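Local coordinates for NOL1/NOP2/sun family protein (Enterococcus faecium, PDB 3M4X) that probably methylates ribosomal RNA, as a member of the RsmB/RsmF family that couples a Rossmann-like methyltransferase domain to a C-terminal PUA-like RNA-binding domain, at residues Phe382-Ile395 against Trp425-Phe437. Residues are numbered along the deposited sequence; the frame is centred on the assembly and turned at random.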
# COMPACT_ATOMS: atom_id res chain seq x y z
N PHE A 382 7.73 26.01 15.08
CA PHE A 382 7.21 24.74 14.57
C PHE A 382 6.78 24.90 13.12
O PHE A 382 6.10 25.86 12.77
CB PHE A 382 6.02 24.27 15.41
CG PHE A 382 5.30 23.09 14.82
CD1 PHE A 382 5.72 21.80 15.08
CD2 PHE A 382 4.20 23.27 13.98
CE1 PHE A 382 5.06 20.71 14.52
CE2 PHE A 382 3.54 22.20 13.44
CZ PHE A 382 3.96 20.92 13.70
N GLU A 383 7.17 23.95 12.28
CA GLU A 383 6.81 23.98 10.87
C GLU A 383 5.97 22.76 10.50
O GLU A 383 6.40 21.63 10.70
CB GLU A 383 8.06 24.07 10.00
CG GLU A 383 8.88 25.32 10.27
CD GLU A 383 9.98 25.55 9.25
OE1 GLU A 383 10.34 24.59 8.52
OE2 GLU A 383 10.49 26.69 9.16
N PRO A 384 4.77 22.99 9.97
CA PRO A 384 3.84 21.91 9.62
C PRO A 384 4.43 21.11 8.46
O PRO A 384 5.23 21.65 7.68
CB PRO A 384 2.58 22.65 9.15
CG PRO A 384 2.85 24.11 9.38
CD PRO A 384 4.31 24.30 9.48
N SER A 385 4.04 19.85 8.33
CA SER A 385 4.65 18.97 7.34
C SER A 385 3.82 18.76 6.08
O SER A 385 2.61 19.01 6.05
CB SER A 385 4.89 17.60 7.96
OG SER A 385 3.63 17.01 8.24
N TYR A 386 4.51 18.28 5.05
CA TYR A 386 3.90 17.83 3.81
C TYR A 386 2.89 16.73 4.12
O TYR A 386 1.78 16.73 3.58
CB TYR A 386 5.00 17.31 2.91
CG TYR A 386 4.60 16.96 1.49
CD1 TYR A 386 4.04 17.91 0.65
CD2 TYR A 386 4.84 15.70 0.97
CE1 TYR A 386 3.69 17.61 -0.65
CE2 TYR A 386 4.50 15.39 -0.34
CZ TYR A 386 3.93 16.35 -1.14
OH TYR A 386 3.59 16.06 -2.44
N ALA A 387 3.25 15.82 5.01
CA ALA A 387 2.38 14.70 5.36
C ALA A 387 1.03 15.21 5.87
O ALA A 387 -0.03 14.70 5.48
CB ALA A 387 3.04 13.78 6.39
N LEU A 388 1.08 16.20 6.77
CA LEU A 388 -0.13 16.73 7.38
C LEU A 388 -1.02 17.38 6.32
O LEU A 388 -2.23 17.13 6.25
CB LEU A 388 0.24 17.74 8.49
CG LEU A 388 -0.91 18.50 9.14
CD1 LEU A 388 -1.99 17.56 9.63
CD2 LEU A 388 -0.41 19.36 10.28
N ALA A 389 -0.41 18.21 5.47
CA ALA A 389 -1.12 18.78 4.33
C ALA A 389 -1.88 17.71 3.54
O ALA A 389 -3.07 17.86 3.28
CB ALA A 389 -0.15 19.53 3.41
N LEU A 390 -1.18 16.64 3.18
CA LEU A 390 -1.75 15.57 2.35
C LEU A 390 -2.69 14.59 3.08
O LEU A 390 -3.33 13.76 2.44
CB LEU A 390 -0.64 14.80 1.63
CG LEU A 390 -0.28 15.42 0.27
CD1 LEU A 390 0.17 16.88 0.41
CD2 LEU A 390 0.77 14.61 -0.46
N ALA A 391 -2.79 14.72 4.40
CA ALA A 391 -3.75 13.93 5.19
C ALA A 391 -4.97 14.76 5.58
O ALA A 391 -5.81 14.31 6.37
CB ALA A 391 -3.10 13.37 6.43
N THR A 392 -5.08 15.97 5.05
CA THR A 392 -6.20 16.83 5.39
C THR A 392 -7.44 16.27 4.73
O THR A 392 -7.43 15.97 3.54
CB THR A 392 -6.02 18.27 4.87
OG1 THR A 392 -4.81 18.82 5.39
CG2 THR A 392 -7.19 19.14 5.30
N LYS A 393 -8.52 16.13 5.49
CA LYS A 393 -9.77 15.66 4.91
C LYS A 393 -10.86 16.73 4.87
O LYS A 393 -11.75 16.69 4.04
CB LYS A 393 -10.26 14.40 5.64
CG LYS A 393 -9.55 14.11 6.95
CD LYS A 393 -9.43 12.61 7.19
CE LYS A 393 -8.90 12.31 8.60
NZ LYS A 393 -8.83 10.84 8.86
N LYS A 394 -10.77 17.69 5.78
CA LYS A 394 -11.83 18.66 6.00
C LYS A 394 -11.30 20.04 5.68
O LYS A 394 -10.63 20.68 6.49
CB LYS A 394 -12.33 18.58 7.45
CG LYS A 394 -11.23 18.83 8.50
CD LYS A 394 -10.11 17.78 8.47
CE LYS A 394 -8.76 18.37 8.87
NZ LYS A 394 -7.66 17.36 8.87
N ILE A 395 -11.57 20.50 4.48
CA ILE A 395 -10.95 21.72 3.99
C ILE A 395 -11.68 22.99 4.48
O ILE A 395 -11.12 24.08 4.48
CB ILE A 395 -10.81 21.63 2.46
CG1 ILE A 395 -9.36 21.29 2.10
CG2 ILE A 395 -11.28 22.89 1.78
CD1 ILE A 395 -9.14 21.18 0.61
N TRP A 425 1.00 30.21 7.88
CA TRP A 425 0.86 28.84 7.38
C TRP A 425 -0.48 28.61 6.71
O TRP A 425 -1.52 28.80 7.32
CB TRP A 425 1.04 27.82 8.51
CG TRP A 425 2.41 27.86 9.04
CD1 TRP A 425 2.82 28.34 10.25
CD2 TRP A 425 3.59 27.43 8.36
NE1 TRP A 425 4.18 28.23 10.37
CE2 TRP A 425 4.68 27.67 9.22
CE3 TRP A 425 3.84 26.86 7.10
CZ2 TRP A 425 5.99 27.36 8.87
CZ3 TRP A 425 5.14 26.55 6.76
CH2 TRP A 425 6.20 26.80 7.63
N VAL A 426 -0.44 28.21 5.45
CA VAL A 426 -1.68 28.00 4.70
C VAL A 426 -1.60 26.71 3.92
O VAL A 426 -0.53 26.36 3.40
CB VAL A 426 -1.98 29.18 3.74
CG1 VAL A 426 -2.27 30.45 4.54
CG2 VAL A 426 -0.83 29.40 2.76
N LEU A 427 -2.72 26.00 3.85
CA LEU A 427 -2.84 24.82 3.01
C LEU A 427 -3.12 25.28 1.59
O LEU A 427 -4.15 25.89 1.33
CB LEU A 427 -3.99 23.93 3.49
CG LEU A 427 -4.18 22.61 2.72
CD1 LEU A 427 -3.01 21.66 2.98
CD2 LEU A 427 -5.52 21.94 3.03
N LEU A 428 -2.21 24.99 0.67
CA LEU A 428 -2.46 25.27 -0.74
C LEU A 428 -3.45 24.26 -1.31
O LEU A 428 -3.27 23.06 -1.13
CB LEU A 428 -1.15 25.26 -1.54
CG LEU A 428 -0.07 26.13 -0.89
CD1 LEU A 428 1.13 26.32 -1.81
CD2 LEU A 428 -0.62 27.48 -0.49
N VAL A 429 -4.50 24.75 -1.96
CA VAL A 429 -5.55 23.87 -2.48
C VAL A 429 -5.82 24.16 -3.95
O VAL A 429 -6.14 25.30 -4.32
CB VAL A 429 -6.86 24.00 -1.66
CG1 VAL A 429 -7.96 23.16 -2.28
CG2 VAL A 429 -6.64 23.60 -0.21
N LEU A 430 -5.70 23.13 -4.79
CA LEU A 430 -6.00 23.23 -6.22
C LEU A 430 -7.39 22.67 -6.46
O LEU A 430 -7.61 21.46 -6.38
CB LEU A 430 -4.96 22.45 -7.03
CG LEU A 430 -4.99 22.44 -8.56
CD1 LEU A 430 -4.95 23.85 -9.15
CD2 LEU A 430 -3.80 21.63 -9.06
N ASP A 431 -8.33 23.55 -6.74
CA ASP A 431 -9.74 23.19 -6.86
C ASP A 431 -10.19 22.65 -5.51
O ASP A 431 -10.58 23.43 -4.63
CB ASP A 431 -9.98 22.18 -7.99
CG ASP A 431 -11.47 21.97 -8.28
OD1 ASP A 431 -12.32 22.23 -7.41
OD2 ASP A 431 -11.79 21.54 -9.41
N LYS A 432 -10.10 21.33 -5.33
CA LYS A 432 -10.42 20.73 -4.03
C LYS A 432 -9.27 19.87 -3.50
O LYS A 432 -9.39 19.20 -2.47
CB LYS A 432 -11.70 19.90 -4.13
CG LYS A 432 -12.98 20.73 -4.19
CD LYS A 432 -14.20 19.82 -4.16
CE LYS A 432 -15.46 20.61 -4.46
NZ LYS A 432 -16.67 19.74 -4.51
N ILE A 433 -8.14 19.92 -4.20
CA ILE A 433 -7.00 19.07 -3.87
C ILE A 433 -5.98 19.81 -3.02
O ILE A 433 -5.38 20.79 -3.47
CB ILE A 433 -6.26 18.63 -5.13
CG1 ILE A 433 -7.22 18.00 -6.13
CG2 ILE A 433 -5.13 17.68 -4.77
CD1 ILE A 433 -6.59 17.82 -7.51
N PRO A 434 -5.75 19.32 -1.78
CA PRO A 434 -4.68 19.86 -0.93
C PRO A 434 -3.34 19.40 -1.48
O PRO A 434 -3.08 18.19 -1.56
CB PRO A 434 -4.95 19.20 0.44
CG PRO A 434 -6.39 18.78 0.40
CD PRO A 434 -6.60 18.35 -1.05
N VAL A 435 -2.49 20.34 -1.87
CA VAL A 435 -1.24 19.95 -2.50
C VAL A 435 -0.01 20.16 -1.62
O VAL A 435 1.09 19.76 -2.01
CB VAL A 435 -1.05 20.65 -3.85
CG1 VAL A 435 -2.22 20.34 -4.75
CG2 VAL A 435 -0.90 22.16 -3.67
N GLY A 436 -0.19 20.77 -0.45
CA GLY A 436 0.94 21.08 0.41
C GLY A 436 0.79 22.38 1.20
O GLY A 436 -0.18 23.11 1.03
N PHE A 437 1.77 22.66 2.07
CA PHE A 437 1.78 23.92 2.81
C PHE A 437 2.57 25.02 2.10
O PHE A 437 3.63 24.78 1.53
CB PHE A 437 2.37 23.73 4.22
CG PHE A 437 1.37 23.29 5.23
CD1 PHE A 437 1.39 21.99 5.72
CD2 PHE A 437 0.40 24.17 5.71
CE1 PHE A 437 0.46 21.58 6.66
CE2 PHE A 437 -0.52 23.77 6.64
CZ PHE A 437 -0.50 22.47 7.12
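P384 makes a CH-pi contact with each of two rings, W425 and F437, which meet it from roughly perpendicular directions and join the end of strand 381-384 to the beta hairpin 426-437 of the PUA-like domain. CD of P384 lies over the six-membered ring of W425, and CB stands 3.7 Å from the F437 ring centroid, 20° off the normal. The pyrrolidine thus offers different carbons to the two aromatics. Helix 386-390 then runs back over strand 433-437, nearly antiparallel at 154°, with the axes 6.8 Å apart. Such closeness depends on small residues where they meet: CB of A389 rests 3.5 Å from CA of G436 and 3.6 Å from CD1 of L427. The CD1-CE1 edge of the F437 ring also takes the carbonyl O of S385, which lies in the ring plane, 3.2 Å from CD1. Helix 324-336 adds F333, which touches P384, L388 and F437; these three are buried, while W425 stays partly exposed. Y386 sends its ring alongside strand 433-437: with CG anti to the backbone N (chi1 -172°), CE1 comes near the carbonyl O of V435, and NE2 of Q83 is hydrogen-bonded to both that oxygen and the Y386 hydroxyl.

Packing is sparser toward the hairpin turn. Past the helix, the methyl CG2 of T392 meets CD2 of L427 tip to tip at 4.0 Å, and I395, partly exposed, supplies most of the remaining apolar contact. The type II' turn from L430 to I433 places the exposed D431 and K432 at its corners, and the K432 side chain leads away from the interface. The last apolar link before that turn is I395 CD1, a single methyl lodged 3.6 Å from V429 CG2 and 3.7 Å from P434 CG.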